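Local coordinates for methionine gamma-lyase (Trichomonas vaginalis, PDB 1PFF), which belongs to the Cys/Met metabolism family of pyridoxal-phosphate-dependent enzymes, with a large sheet-centred domain, a smaller C-terminal domain and four chains in the assembly, at residues A28-F33 and A52-Q57; A36-I41 and N83-Y88; K259-N264 and Q325-V330; L280-A285 and L306-V311. All coordinates share one frame; numbering follows the deposited sequence.

Interaction 1: A28-F33 and A52-Q57; sequences ASVWTF and ALFEHQ
Trp31 and Leu53 make the tight part of this helix-helix contact. Leu53 CD1 comes in obliquely to the indole, 3.5 Å from Trp31 NE1 and nearly as close to CZ2, the two side chains running antiparallel past one another. The far end of the same ring, CH2, has Gln57 O at its edge at 3.8 Å, while Trp31 CZ2 lies 4.0 Å from Gln57 CB. The indole N-H is spent on Ile176 O of the second subunit, and Phe61 of that subunit meets the ring edge-to-face, which would limit the rotation of the indole. Looser packing continues through Val30: CG2 meets Leu53 CD2 tip to tip at 3.9 Å, and CG1 stands 4.2 Å from Phe54 CE1. The short helix axes approach only to 12.2 Å at 35°, with 204 Å² buried, so the helices meet mainly through side chains, though Gln57 O also meets Trp31. Solvent reaches the far side of 52-57, where His56 is exposed. Both helices cover the large sheet: Ser29 rests on strand 138-142, Phe54 on Leu40 and Ser42 of strand 39-43 and edge-to-face with Tyr88, and Trp31 also touches Ile176 of helix 162-177 in its own chain.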
loop_
_atom_site.group_PDB
_atom_site.type_symbol
_atom_site.label_atom_id
_atom_site.label_comp_id
_atom_site.label_asym_id
_atom_site.label_seq_id
_atom_site.Cartn_x
_atom_site.Cartn_y
_atom_site.Cartn_z
ATOM N N ALA A 28 -5.872 1.914 -25.498
ATOM C CA ALA A 28 -6.327 3.300 -25.346
ATOM C C ALA A 28 -5.767 4.198 -26.435
ATOM O O ALA A 28 -6.341 5.240 -26.728
ATOM C CB ALA A 28 -5.970 3.871 -23.971
ATOM N N SER A 29 -4.650 3.796 -27.032
ATOM C CA SER A 29 -4.112 4.528 -28.172
ATOM C C SER A 29 -4.896 4.163 -29.445
ATOM O O SER A 29 -5.481 5.039 -30.096
ATOM C CB SER A 29 -2.619 4.248 -28.333
ATOM O OG SER A 29 -1.884 4.733 -27.220
ATOM N N VAL A 30 -4.942 2.875 -29.786
ATOM C CA VAL A 30 -5.550 2.462 -31.060
ATOM C C VAL A 30 -7.064 2.664 -31.163
ATOM O O VAL A 30 -7.531 3.205 -32.164
ATOM C CB VAL A 30 -5.134 1.024 -31.528
ATOM C CG1 VAL A 30 -3.612 0.902 -31.613
ATOM C CG2 VAL A 30 -5.744 -0.073 -30.651
ATOM N N TRP A 31 -7.834 2.254 -30.153
ATOM C CA TRP A 31 -9.291 2.422 -30.242
ATOM C C TRP A 31 -9.666 3.910 -30.327
ATOM O O TRP A 31 -10.631 4.269 -30.992
ATOM C CB TRP A 31 -10.023 1.801 -29.050
ATOM C CG TRP A 31 -9.985 0.294 -28.916
ATOM C CD1 TRP A 31 -9.307 -0.423 -27.964
ATOM C CD2 TRP A 31 -10.709 -0.668 -29.695
ATOM N NE1 TRP A 31 -9.546 -1.769 -28.119
ATOM C CE2 TRP A 31 -10.394 -1.951 -29.183
ATOM C CE3 TRP A 31 -11.576 -0.583 -30.794
ATOM C CZ2 TRP A 31 -10.923 -3.132 -29.721
ATOM C CZ3 TRP A 31 -12.105 -1.765 -31.331
ATOM C CH2 TRP A 31 -11.772 -3.021 -30.787
ATOM N N THR A 32 -8.904 4.771 -29.647
ATOM C CA THR A 32 -9.185 6.211 -29.643
ATOM C C THR A 32 -9.130 6.840 -31.038
ATOM O O THR A 32 -9.911 7.750 -31.357
ATOM C CB THR A 32 -8.187 6.930 -28.707
ATOM O OG1 THR A 32 -8.398 6.488 -27.362
ATOM C CG2 THR A 32 -8.463 8.434 -28.643
ATOM N N PHE A 33 -8.200 6.358 -31.858
ATOM C CA PHE A 33 -7.881 7.012 -33.129
ATOM C C PHE A 33 -8.341 6.246 -34.365
ATOM O O PHE A 33 -7.987 6.588 -35.506
ATOM C CB PHE A 33 -6.390 7.383 -33.184
ATOM C CG PHE A 33 -5.998 8.400 -32.139
ATOM C CD1 PHE A 33 -5.231 8.030 -31.034
ATOM C CD2 PHE A 33 -6.442 9.712 -32.234
ATOM C CE1 PHE A 33 -4.896 8.968 -30.042
ATOM C CE2 PHE A 33 -6.105 10.659 -31.259
ATOM C CZ PHE A 33 -5.334 10.280 -30.162
ATOM N N ALA A 52 -3.911 -10.563 -31.177
ATOM C CA ALA A 52 -5.332 -10.853 -30.982
ATOM C C ALA A 52 -6.200 -9.589 -31.053
ATOM O O ALA A 52 -7.270 -9.599 -31.674
ATOM C CB ALA A 52 -5.553 -11.582 -29.668
ATOM N N LEU A 53 -5.739 -8.503 -30.433
ATOM C CA LEU A 53 -6.473 -7.240 -30.498
ATOM C C LEU A 53 -6.646 -6.801 -31.952
ATOM O O LEU A 53 -7.744 -6.413 -32.370
ATOM C CB LEU A 53 -5.764 -6.146 -29.694
ATOM C CG LEU A 53 -6.203 -4.700 -29.971
ATOM C CD1 LEU A 53 -7.627 -4.433 -29.444
ATOM C CD2 LEU A 53 -5.228 -3.713 -29.389
ATOM N N PHE A 54 -5.551 -6.864 -32.711
ATOM C CA PHE A 54 -5.565 -6.426 -34.106
ATOM C C PHE A 54 -6.301 -7.416 -34.998
ATOM O O PHE A 54 -7.162 -7.014 -35.771
ATOM C CB PHE A 54 -4.141 -6.228 -34.637
ATOM C CG PHE A 54 -3.395 -5.076 -34.004
ATOM C CD1 PHE A 54 -4.011 -4.233 -33.082
ATOM C CD2 PHE A 54 -2.071 -4.839 -34.340
ATOM C CE1 PHE A 54 -3.318 -3.173 -32.500
ATOM C CE2 PHE A 54 -1.368 -3.769 -33.770
ATOM C CZ PHE A 54 -1.994 -2.940 -32.847
ATOM N N GLU A 55 -5.961 -8.704 -34.878
ATOM C CA GLU A 55 -6.470 -9.729 -35.800
ATOM C C GLU A 55 -7.957 -9.991 -35.625
ATOM O O GLU A 55 -8.677 -10.130 -36.604
ATOM C CB GLU A 55 -5.702 -11.049 -35.666
ATOM C CG GLU A 55 -5.958 -12.033 -36.808
ATOM C CD GLU A 55 -5.422 -13.432 -36.539
ATOM O OE1 GLU A 55 -4.723 -13.636 -35.526
ATOM O OE2 GLU A 55 -5.708 -14.348 -37.346
ATOM N N HIS A 56 -8.413 -10.062 -34.378
ATOM C CA HIS A 56 -9.794 -10.455 -34.115
ATOM C C HIS A 56 -10.681 -9.261 -33.756
ATOM O O HIS A 56 -11.756 -9.105 -34.333
ATOM C CB HIS A 56 -9.867 -11.533 -33.024
ATOM C CG HIS A 56 -9.004 -12.732 -33.287
ATOM N ND1 HIS A 56 -9.214 -13.589 -34.349
ATOM C CD2 HIS A 56 -7.938 -13.227 -32.612
ATOM C CE1 HIS A 56 -8.307 -14.550 -34.325
ATOM N NE2 HIS A 56 -7.521 -14.354 -33.280
ATOM N N GLN A 57 -10.230 -8.420 -32.824
ATOM C CA GLN A 57 -11.084 -7.375 -32.252
ATOM C C GLN A 57 -11.314 -6.149 -33.151
ATOM O O GLN A 57 -12.462 -5.755 -33.394
ATOM C CB GLN A 57 -10.589 -6.966 -30.860
ATOM C CG GLN A 57 -10.368 -8.152 -29.909
ATOM C CD GLN A 57 -11.638 -8.968 -29.642
ATOM O OE1 GLN A 57 -12.753 -8.504 -29.887
ATOM N NE2 GLN A 57 -11.462 -10.181 -29.121
#

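Interaction 2: A36-I41 and N83-Y88; sequences AGDHLI and NTRIVY
Asn83 turns its CG between its own backbone N and carbonyl carbon (chi1 62°), which carries the amide across to Gly37, and His39 sets its CG anti to the backbone N (chi1 175°), laying the imidazole alongside Thr84. The results are two short polar contacts: Asn83 ND2 donates to Gly37 O at 2.8 Å from above the carbonyl plane, and His39 ND1 shares a hydrogen bond with Thr84 OG1 at 2.7 Å, the hydroxyl lying at the ring edge. Asp38 and Arg85 form a salt bridge, NE to OD1 at 3.2 Å; NE reaches the oxygen from above the carboxylate plane, with OD1 close to the guanidinium plane. Water 1 also bridges Asp38 OD1 and Arg85 NH2, and OD1 makes a further salt bridge to Lys35, its stronger partner. Backbone bonds show a parallel pairing with a beta bulge: His39 pairs with Thr84 but Leu40 with Ile86, Arg85 being the extra residue, its N held by His39 O at 2.9 Å. Beyond it Ile41 N to Ile86 O and Tyr88 N to Ile41 O restore regular pairing. Leu40 CD1 meets Ile86 CG2 at 3.8 Å on the face covered by helix 48-60, whose Phe54 and Leu58 touch Leu40. Strand 39-43 lies between 84-90 and 64-68, where Asp66 bonds His39 NE2; strand 116-120 flanks 84-90.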
loop_
_atom_site.group_PDB
_atom_site.type_symbol
_atom_site.label_atom_id
_atom_site.label_comp_id
_atom_site.label_asym_id
_atom_site.label_seq_id
_atom_site.Cartn_x
_atom_site.Cartn_y
_atom_site.Cartn_z
ATOM N N ALA A 36 -14.832 2.392 -37.439
ATOM C CA ALA A 36 -15.209 1.462 -38.501
ATOM C C ALA A 36 -14.949 2.158 -39.835
ATOM O O ALA A 36 -15.309 3.328 -40.011
ATOM C CB ALA A 36 -16.674 1.075 -38.378
ATOM N N GLY A 37 -14.315 1.445 -40.759
ATOM C CA GLY A 37 -13.950 2.007 -42.047
ATOM C C GLY A 37 -12.498 2.466 -42.167
ATOM O O GLY A 37 -12.050 2.798 -43.276
ATOM N N ASP A 38 -11.777 2.503 -41.048
ATOM C CA ASP A 38 -10.354 2.868 -41.042
ATOM C C ASP A 38 -9.473 1.658 -41.372
ATOM O O ASP A 38 -9.956 0.528 -41.428
ATOM C CB ASP A 38 -9.932 3.419 -39.674
ATOM C CG ASP A 38 -10.395 4.839 -39.435
ATOM O OD1 ASP A 38 -10.888 5.507 -40.378
ATOM O OD2 ASP A 38 -10.292 5.378 -38.317
ATOM N N HIS A 39 -8.180 1.917 -41.567
ATOM C CA HIS A 39 -7.197 0.885 -41.900
ATOM C C HIS A 39 -5.983 1.019 -40.976
ATOM O O HIS A 39 -5.544 2.121 -40.672
ATOM C CB HIS A 39 -6.806 1.007 -43.384
ATOM C CG HIS A 39 -5.706 0.083 -43.824
ATOM N ND1 HIS A 39 -4.540 0.547 -44.403
ATOM C CD2 HIS A 39 -5.605 -1.269 -43.808
ATOM C CE1 HIS A 39 -3.762 -0.480 -44.705
ATOM N NE2 HIS A 39 -4.385 -1.594 -44.357
ATOM N N LEU A 40 -5.461 -0.115 -40.520
ATOM C CA LEU A 40 -4.281 -0.143 -39.665
ATOM C C LEU A 40 -3.248 -1.080 -40.276
ATOM O O LEU A 40 -3.583 -2.176 -40.725
ATOM C CB LEU A 40 -4.635 -0.613 -38.236
ATOM C CG LEU A 40 -3.474 -0.701 -37.229
ATOM C CD1 LEU A 40 -3.933 -0.335 -35.801
ATOM C CD2 LEU A 40 -2.867 -2.105 -37.231
ATOM N N ILE A 41 -1.998 -0.635 -40.310
ATOM C CA ILE A 41 -0.904 -1.493 -40.748
ATOM C C ILE A 41 -0.101 -1.848 -39.520
ATOM O O ILE A 41 0.322 -0.957 -38.778
ATOM C CB ILE A 41 -0.001 -0.779 -41.774
ATOM C CG1 ILE A 41 -0.828 -0.278 -42.961
ATOM C CG2 ILE A 41 1.127 -1.725 -42.238
ATOM C CD1 ILE A 41 -0.145 0.781 -43.784
ATOM N N ASN A 83 -7.671 5.157 -46.500
ATOM C CA ASN A 83 -8.207 5.106 -45.149
ATOM C C ASN A 83 -7.208 4.679 -44.052
ATOM O O ASN A 83 -7.613 4.403 -42.921
ATOM C CB ASN A 83 -9.466 4.238 -45.131
ATOM C CG ASN A 83 -9.203 2.791 -45.544
ATOM O OD1 ASN A 83 -8.334 2.505 -46.378
ATOM N ND2 ASN A 83 -9.977 1.872 -44.972
ATOM N N THR A 84 -5.917 4.634 -44.379
ATOM C CA THR A 84 -4.908 4.271 -43.374
ATOM C C THR A 84 -4.816 5.346 -42.290
ATOM O O THR A 84 -4.701 6.538 -42.591
ATOM C CB THR A 84 -3.527 4.040 -44.024
ATOM O OG1 THR A 84 -3.624 2.978 -44.980
ATOM C CG2 THR A 84 -2.521 3.501 -42.986
ATOM N N ARG A 85 -4.903 4.923 -41.030
ATOM C CA ARG A 85 -4.838 5.871 -39.919
ATOM C C ARG A 85 -3.662 5.628 -38.984
ATOM O O ARG A 85 -3.212 6.556 -38.317
ATOM C CB ARG A 85 -6.131 5.872 -39.100
ATOM C CG ARG A 85 -7.368 6.161 -39.913
ATOM C CD ARG A 85 -7.556 7.584 -40.369
ATOM N NE ARG A 85 -8.704 7.631 -41.283
ATOM C CZ ARG A 85 -8.890 8.517 -42.254
ATOM N NH1 ARG A 85 -8.010 9.482 -42.474
ATOM N NH2 ARG A 85 -9.986 8.436 -43.009
ATOM N N ILE A 86 -3.184 4.389 -38.933
ATOM C CA ILE A 86 -2.161 3.996 -37.965
ATOM C C ILE A 86 -1.165 3.014 -38.566
ATOM O O ILE A 86 -1.556 2.066 -39.259
ATOM C CB ILE A 86 -2.801 3.355 -36.687
ATOM C CG1 ILE A 86 -3.579 4.406 -35.869
ATOM C CG2 ILE A 86 -1.711 2.696 -35.827
ATOM C CD1 ILE A 86 -4.388 3.833 -34.678
ATOM N N VAL A 87 0.112 3.247 -38.265
ATOM C CA VAL A 87 1.194 2.284 -38.504
ATOM C C VAL A 87 1.742 1.876 -37.133
ATOM O O VAL A 87 2.156 2.735 -36.350
ATOM C CB VAL A 87 2.308 2.913 -39.382
ATOM C CG1 VAL A 87 3.576 2.036 -39.423
ATOM C CG2 VAL A 87 1.783 3.171 -40.807
ATOM N N TYR A 88 1.714 0.578 -36.832
ATOM C CA TYR A 88 2.086 0.075 -35.504
ATOM C C TYR A 88 3.165 -1.008 -35.558
ATOM O O TYR A 88 3.073 -1.935 -36.362
ATOM C CB TYR A 88 0.850 -0.486 -34.772
ATOM C CG TYR A 88 1.163 -0.978 -33.366
ATOM C CD1 TYR A 88 1.715 -2.246 -33.151
ATOM C CD2 TYR A 88 0.923 -0.166 -32.256
ATOM C CE1 TYR A 88 2.016 -2.690 -31.872
ATOM C CE2 TYR A 88 1.220 -0.606 -30.967
ATOM C CZ TYR A 88 1.772 -1.863 -30.789
ATOM O OH TYR A 88 2.067 -2.311 -29.527
HETATM O O HOH W 1 -12.128 6.490 -43.124
#

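Interaction 3: K259-N264 and Q325-V330; sequences KKVLDN and QALDLV
Lys260 NZ and Leu329 O are joined through water 2, which accepts from the ammonium at 2.7 Å and donates to the carbonyl at 3.1 Å. The extended lysine chain brings this about: its CD slides past Val330 CG2 at 4.0 Å and its CE lies over Leu329 CB, so the aliphatic part packs while the ammonium stays on the exposed side. Just past the end of its helix, Asn264 folds its amide back, CG anti to the carbonyl carbon (chi1 -79°), and ND2 donates to Lys260 O at 3.0 Å, almost straight at 172° and in the amide plane. That bond holds the amide flat against Leu329: Leu329 CD1 stands over it, 3.4 Å from Asn264 CG, the two side chains crossing at about a right angle. Close backbone approach is made possible by Ala326: its CB sits 3.5 Å from Val261 O and 3.7 Å from Asn264 CB. Val261 fills the buried centre, with CG2 3.9 Å from Leu327 CD2 and also against Val330. The contact thus joins the C-terminal ends of helices 255-263 and 316-328; Leu327 continues onto Phe213 and Leu214 of helix 183-216, while Leu262 touches Met287 of helix 284-287.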
loop_
_atom_site.group_PDB
_atom_site.type_symbol
_atom_site.label_atom_id
_atom_site.label_comp_id
_atom_site.label_asym_id
_atom_site.label_seq_id
_atom_site.Cartn_x
_atom_site.Cartn_y
_atom_site.Cartn_z
ATOM N N LYS A 259 13.976 -28.532 -23.587
ATOM C CA LYS A 259 13.436 -28.970 -22.296
ATOM C C LYS A 259 14.536 -29.408 -21.329
ATOM O O LYS A 259 14.487 -29.083 -20.141
ATOM C CB LYS A 259 12.432 -30.113 -22.488
ATOM C CG LYS A 259 11.002 -29.658 -22.792
ATOM C CD LYS A 259 10.142 -29.595 -21.523
ATOM C CE LYS A 259 9.012 -28.571 -21.667
ATOM N NZ LYS A 259 9.054 -27.509 -20.615
ATOM N N LYS A 260 15.521 -30.148 -21.840
ATOM C CA LYS A 260 16.648 -30.607 -21.020
ATOM C C LYS A 260 17.485 -29.433 -20.519
ATOM O O LYS A 260 17.873 -29.404 -19.354
ATOM C CB LYS A 260 17.535 -31.593 -21.790
ATOM C CG LYS A 260 18.526 -32.367 -20.907
ATOM C CD LYS A 260 19.296 -33.418 -21.702
ATOM C CE LYS A 260 20.460 -33.982 -20.878
ATOM N NZ LYS A 260 20.913 -35.320 -21.390
ATOM N N VAL A 261 17.769 -28.481 -21.414
ATOM C CA VAL A 261 18.485 -27.259 -21.037
ATOM C C VAL A 261 17.728 -26.517 -19.930
ATOM O O VAL A 261 18.298 -26.221 -18.876
ATOM C CB VAL A 261 18.758 -26.333 -22.258
ATOM C CG1 VAL A 261 19.231 -24.926 -21.814
ATOM C CG2 VAL A 261 19.783 -26.966 -23.179
ATOM N N LEU A 262 16.443 -26.249 -20.161
ATOM C CA LEU A 262 15.637 -25.484 -19.208
ATOM C C LEU A 262 15.489 -26.193 -17.864
ATOM O O LEU A 262 15.386 -25.538 -16.825
ATOM C CB LEU A 262 14.256 -25.130 -19.781
ATOM C CG LEU A 262 14.138 -24.091 -20.913
ATOM C CD1 LEU A 262 12.882 -23.234 -20.754
ATOM C CD2 LEU A 262 15.370 -23.214 -21.049
ATOM N N ASP A 263 15.491 -27.528 -17.888
ATOM C CA ASP A 263 15.468 -28.316 -16.652
ATOM C C ASP A 263 16.739 -28.110 -15.814
ATOM O O ASP A 263 16.760 -28.415 -14.619
ATOM C CB ASP A 263 15.245 -29.809 -16.951
ATOM C CG ASP A 263 13.777 -30.147 -17.248
ATOM O OD1 ASP A 263 12.870 -29.418 -16.796
ATOM O OD2 ASP A 263 13.421 -31.131 -17.926
ATOM N N ASN A 264 17.789 -27.583 -16.448
ATOM C CA ASN A 264 19.079 -27.381 -15.793
ATOM C C ASN A 264 19.499 -25.926 -15.569
ATOM O O ASN A 264 20.662 -25.651 -15.267
ATOM C CB ASN A 264 20.163 -28.147 -16.538
ATOM C CG ASN A 264 20.144 -29.611 -16.204
ATOM O OD1 ASN A 264 20.724 -30.033 -15.204
ATOM N ND2 ASN A 264 19.446 -30.396 -17.016
ATOM N N GLN A 325 26.642 -24.927 -17.962
ATOM C CA GLN A 325 26.364 -26.228 -17.364
ATOM C C GLN A 325 25.151 -26.904 -18.018
ATOM O O GLN A 325 25.192 -28.102 -18.336
ATOM C CB GLN A 325 26.172 -26.074 -15.849
ATOM C CG GLN A 325 25.845 -27.372 -15.113
ATOM C CD GLN A 325 24.351 -27.708 -15.133
ATOM O OE1 GLN A 325 23.505 -26.814 -15.066
ATOM N NE2 GLN A 325 24.034 -28.988 -15.223
ATOM N N ALA A 326 24.086 -26.130 -18.222
ATOM C CA ALA A 326 22.853 -26.628 -18.836
ATOM C C ALA A 326 23.049 -27.035 -20.300
ATOM O O ALA A 326 22.645 -28.127 -20.717
ATOM C CB ALA A 326 21.747 -25.580 -18.714
ATOM N N LEU A 327 23.674 -26.147 -21.070
ATOM C CA LEU A 327 23.903 -26.372 -22.492
ATOM C C LEU A 327 24.885 -27.511 -22.767
ATOM O O LEU A 327 24.692 -28.257 -23.723
ATOM C CB LEU A 327 24.364 -25.079 -23.172
ATOM C CG LEU A 327 23.289 -23.989 -23.212
ATOM C CD1 LEU A 327 23.923 -22.617 -23.325
ATOM C CD2 LEU A 327 22.267 -24.229 -24.331
ATOM N N ASP A 328 25.917 -27.651 -21.930
ATOM C CA ASP A 328 26.897 -28.740 -22.085
ATOM C C ASP A 328 26.253 -30.129 -22.039
ATOM O O ASP A 328 26.766 -31.065 -22.636
ATOM C CB ASP A 328 28.004 -28.666 -21.023
ATOM C CG ASP A 328 29.050 -27.593 -21.316
ATOM O OD1 ASP A 328 29.069 -27.025 -22.428
ATOM O OD2 ASP A 328 29.908 -27.255 -20.478
ATOM N N LEU A 329 25.132 -30.254 -21.332
ATOM C CA LEU A 329 24.438 -31.536 -21.191
ATOM C C LEU A 329 23.749 -31.988 -22.473
ATOM O O LEU A 329 23.427 -33.165 -22.638
ATOM C CB LEU A 329 23.408 -31.462 -20.069
ATOM C CG LEU A 329 23.917 -31.377 -18.629
ATOM C CD1 LEU A 329 22.737 -31.224 -17.697
ATOM C CD2 LEU A 329 24.763 -32.585 -18.229
ATOM N N VAL A 330 23.526 -31.044 -23.377
ATOM C CA VAL A 330 22.775 -31.303 -24.596
ATOM C C VAL A 330 23.732 -31.457 -25.791
ATOM O O VAL A 330 23.315 -31.630 -26.943
ATOM C CB VAL A 330 21.643 -30.233 -24.739
ATOM C CG1 VAL A 330 21.773 -29.365 -25.982
ATOM C CG2 VAL A 330 20.276 -30.889 -24.606
HETATM O O HOH W 2 23.546 -35.575 -20.716
#

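Interaction 4: L280-A285 and L306-V311; sequences LIQHPA and LIRLSV
An antiparallel pair of neighbouring strands in the C-terminal sheet brings Leu280, Ile281 and Gln282 beside Ser310, Leu309 and Arg308. Leu280-Ser310 and Gln282-Arg308 are hydrogen-bonded pairs, each closed by two N-H...O bonds; Ser310 N to Leu280 O is 2.7 Å and Arg308 N to Gln282 O is 2.9 Å. Between them Ile281-Leu309 is the non-hydrogen-bonded pair, where Ile281 CA lies 3.3 Å from Arg308 O in a CA-H...O contact. On the isoleucine face, Ile281 CG1, anti to its backbone N (chi1 -164°), lies diagonally against Ile307 CG2 at 3.5 Å, and Leu262 of helix 255-263 touches this patch. On the other face Gln282 and Arg308 extend alongside each other, and Pro284 CG packs on Arg308 CD at 3.7 Å; Arg308 NE makes a weak bond to Asn94 O. At the strand end His283 is the N-cap residue of helix 284-287. Water 3 donates to Leu306 O at 2.8 Å and accepts from Ala285 N at 2.9 Å. Backbone polarity is therefore met by strand bonds where the strands run together and by water where the helix turns off, with an apolar face (Ile281, Ile307, Leu309) on one side and a mixed one, Arg308 beside Gln282, on the other.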
loop_
_atom_site.group_PDB
_atom_site.type_symbol
_atom_site.label_atom_id
_atom_site.label_comp_id
_atom_site.label_asym_id
_atom_site.label_seq_id
_atom_site.Cartn_x
_atom_site.Cartn_y
_atom_site.Cartn_z
ATOM N N LEU A 280 15.499 -14.504 -16.473
ATOM C CA LEU A 280 14.390 -15.437 -16.695
ATOM C C LEU A 280 14.459 -16.064 -18.085
ATOM O O LEU A 280 14.937 -15.445 -19.037
ATOM C CB LEU A 280 13.028 -14.755 -16.490
ATOM C CG LEU A 280 12.763 -14.037 -15.157
ATOM C CD1 LEU A 280 11.503 -13.192 -15.252
ATOM C CD2 LEU A 280 12.684 -15.011 -13.979
ATOM N N ILE A 281 13.948 -17.290 -18.196
ATOM C CA ILE A 281 14.079 -18.075 -19.421
ATOM C C ILE A 281 12.794 -18.867 -19.665
ATOM O O ILE A 281 12.076 -19.222 -18.720
ATOM C CB ILE A 281 15.342 -18.992 -19.339
ATOM C CG1 ILE A 281 15.748 -19.539 -20.719
ATOM C CG2 ILE A 281 15.151 -20.136 -18.325
ATOM C CD1 ILE A 281 17.214 -19.988 -20.787
ATOM N N GLN A 282 12.506 -19.126 -20.937
ATOM C CA GLN A 282 11.325 -19.883 -21.317
ATOM C C GLN A 282 11.496 -20.505 -22.688
ATOM O O GLN A 282 12.326 -20.067 -23.493
ATOM C CB GLN A 282 10.076 -18.996 -21.312
ATOM C CG GLN A 282 10.095 -17.903 -22.367
ATOM C CD GLN A 282 8.812 -17.095 -22.418
ATOM O OE1 GLN A 282 8.125 -16.938 -21.405
ATOM N NE2 GLN A 282 8.495 -16.566 -23.595
ATOM N N HIS A 283 10.687 -21.525 -22.937
ATOM C CA HIS A 283 10.578 -22.151 -24.248
ATOM C C HIS A 283 9.127 -21.922 -24.636
ATOM O O HIS A 283 8.240 -22.625 -24.143
ATOM C CB HIS A 283 10.897 -23.639 -24.144
ATOM C CG HIS A 283 10.636 -24.406 -25.402
ATOM N ND1 HIS A 283 11.520 -24.428 -26.461
ATOM C CD2 HIS A 283 9.593 -25.186 -25.769
ATOM C CE1 HIS A 283 11.032 -25.188 -27.424
ATOM N NE2 HIS A 283 9.862 -25.656 -27.033
ATOM N N PRO A 284 8.884 -20.904 -25.460
ATOM C CA PRO A 284 7.515 -20.466 -25.771
ATOM C C PRO A 284 6.596 -21.568 -26.309
ATOM O O PRO A 284 5.457 -21.648 -25.858
ATOM C CB PRO A 284 7.724 -19.374 -26.827
ATOM C CG PRO A 284 9.114 -18.871 -26.574
ATOM C CD PRO A 284 9.898 -20.061 -26.122
ATOM N N ALA A 285 7.074 -22.394 -27.238
ATOM C CA ALA A 285 6.218 -23.399 -27.881
ATOM C C ALA A 285 5.623 -24.431 -26.917
ATOM O O ALA A 285 4.589 -25.044 -27.213
ATOM C CB ALA A 285 6.953 -24.090 -29.009
ATOM N N LEU A 306 13.045 -22.629 -30.350
ATOM C CA LEU A 306 13.329 -21.317 -29.757
ATOM C C LEU A 306 13.253 -21.224 -28.231
ATOM O O LEU A 306 12.254 -21.597 -27.627
ATOM C CB LEU A 306 12.438 -20.236 -30.371
ATOM C CG LEU A 306 12.919 -18.801 -30.109
ATOM C CD1 LEU A 306 14.087 -18.435 -31.026
ATOM C CD2 LEU A 306 11.768 -17.816 -30.259
ATOM N N ILE A 307 14.329 -20.711 -27.631
ATOM C CA ILE A 307 14.363 -20.346 -26.217
ATOM C C ILE A 307 14.472 -18.822 -26.109
ATOM O O ILE A 307 15.244 -18.199 -26.838
ATOM C CB ILE A 307 15.563 -21.024 -25.503
ATOM C CG1 ILE A 307 15.368 -22.537 -25.438
ATOM C CG2 ILE A 307 15.732 -20.463 -24.084
ATOM C CD1 ILE A 307 16.637 -23.321 -25.129
ATOM N N ARG A 308 13.685 -18.224 -25.216
ATOM C CA ARG A 308 13.754 -16.782 -24.983
ATOM C C ARG A 308 14.354 -16.546 -23.620
ATOM O O ARG A 308 13.925 -17.152 -22.624
ATOM C CB ARG A 308 12.368 -16.146 -25.025
ATOM C CG ARG A 308 11.732 -16.037 -26.400
ATOM C CD ARG A 308 10.338 -15.411 -26.358
ATOM N NE ARG A 308 10.370 -13.950 -26.255
ATOM C CZ ARG A 308 9.625 -13.231 -25.415
ATOM N NH1 ARG A 308 8.772 -13.823 -24.582
ATOM N NH2 ARG A 308 9.730 -11.908 -25.405
ATOM N N LEU A 309 15.338 -15.653 -23.577
ATOM C CA LEU A 309 16.064 -15.357 -22.354
ATOM C C LEU A 309 16.004 -13.861 -22.076
ATOM O O LEU A 309 16.394 -13.045 -22.920
ATOM C CB LEU A 309 17.519 -15.832 -22.480
ATOM C CG LEU A 309 18.545 -15.353 -21.442
ATOM C CD1 LEU A 309 18.181 -15.832 -20.026
ATOM C CD2 LEU A 309 19.937 -15.827 -21.832
ATOM N N SER A 310 15.480 -13.515 -20.901
ATOM C CA SER A 310 15.492 -12.152 -20.423
ATOM C C SER A 310 16.643 -12.033 -19.429
ATOM O O SER A 310 16.577 -12.588 -18.335
ATOM C CB SER A 310 14.153 -11.841 -19.752
ATOM O OG SER A 310 14.163 -10.566 -19.175
ATOM N N VAL A 311 17.702 -11.329 -19.820
ATOM C CA VAL A 311 18.923 -11.244 -19.005
ATOM C C VAL A 311 18.730 -10.237 -17.871
ATOM O O VAL A 311 18.273 -9.114 -18.099
ATOM C CB VAL A 311 20.158 -10.873 -19.872
ATOM C CG1 VAL A 311 21.446 -10.815 -19.031
ATOM C CG2 VAL A 311 20.322 -11.854 -21.034
HETATM O O HOH W 3 9.682 -22.236 -28.596
#

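The four contacts form two groups, one in each sheet region. Interactions 1 and 2, with centres 10 Å apart, belong to the seven-stranded sheet and the helices covering it; their segments alternate along the sequence, helix 22-33, strand 39-43, helix 48-60, strand 84-90, and Val30 CA lies 4.0 Å from Ile86 CD1. Interactions 3 and 4, with centres 13 Å apart, belong to the C-terminal sheet and its helices. Segments 280-285 and 306-311 come between 259-264 and 325-330, and Leu262 CD1 reaches His283 N at 3.5 Å. Interaction 3 lies across the chain's centre from 1 and 2, about 40 Å from interaction 1 between centres, consistent with two separately packed domains; only interactions 1 and 2 reach another subunit.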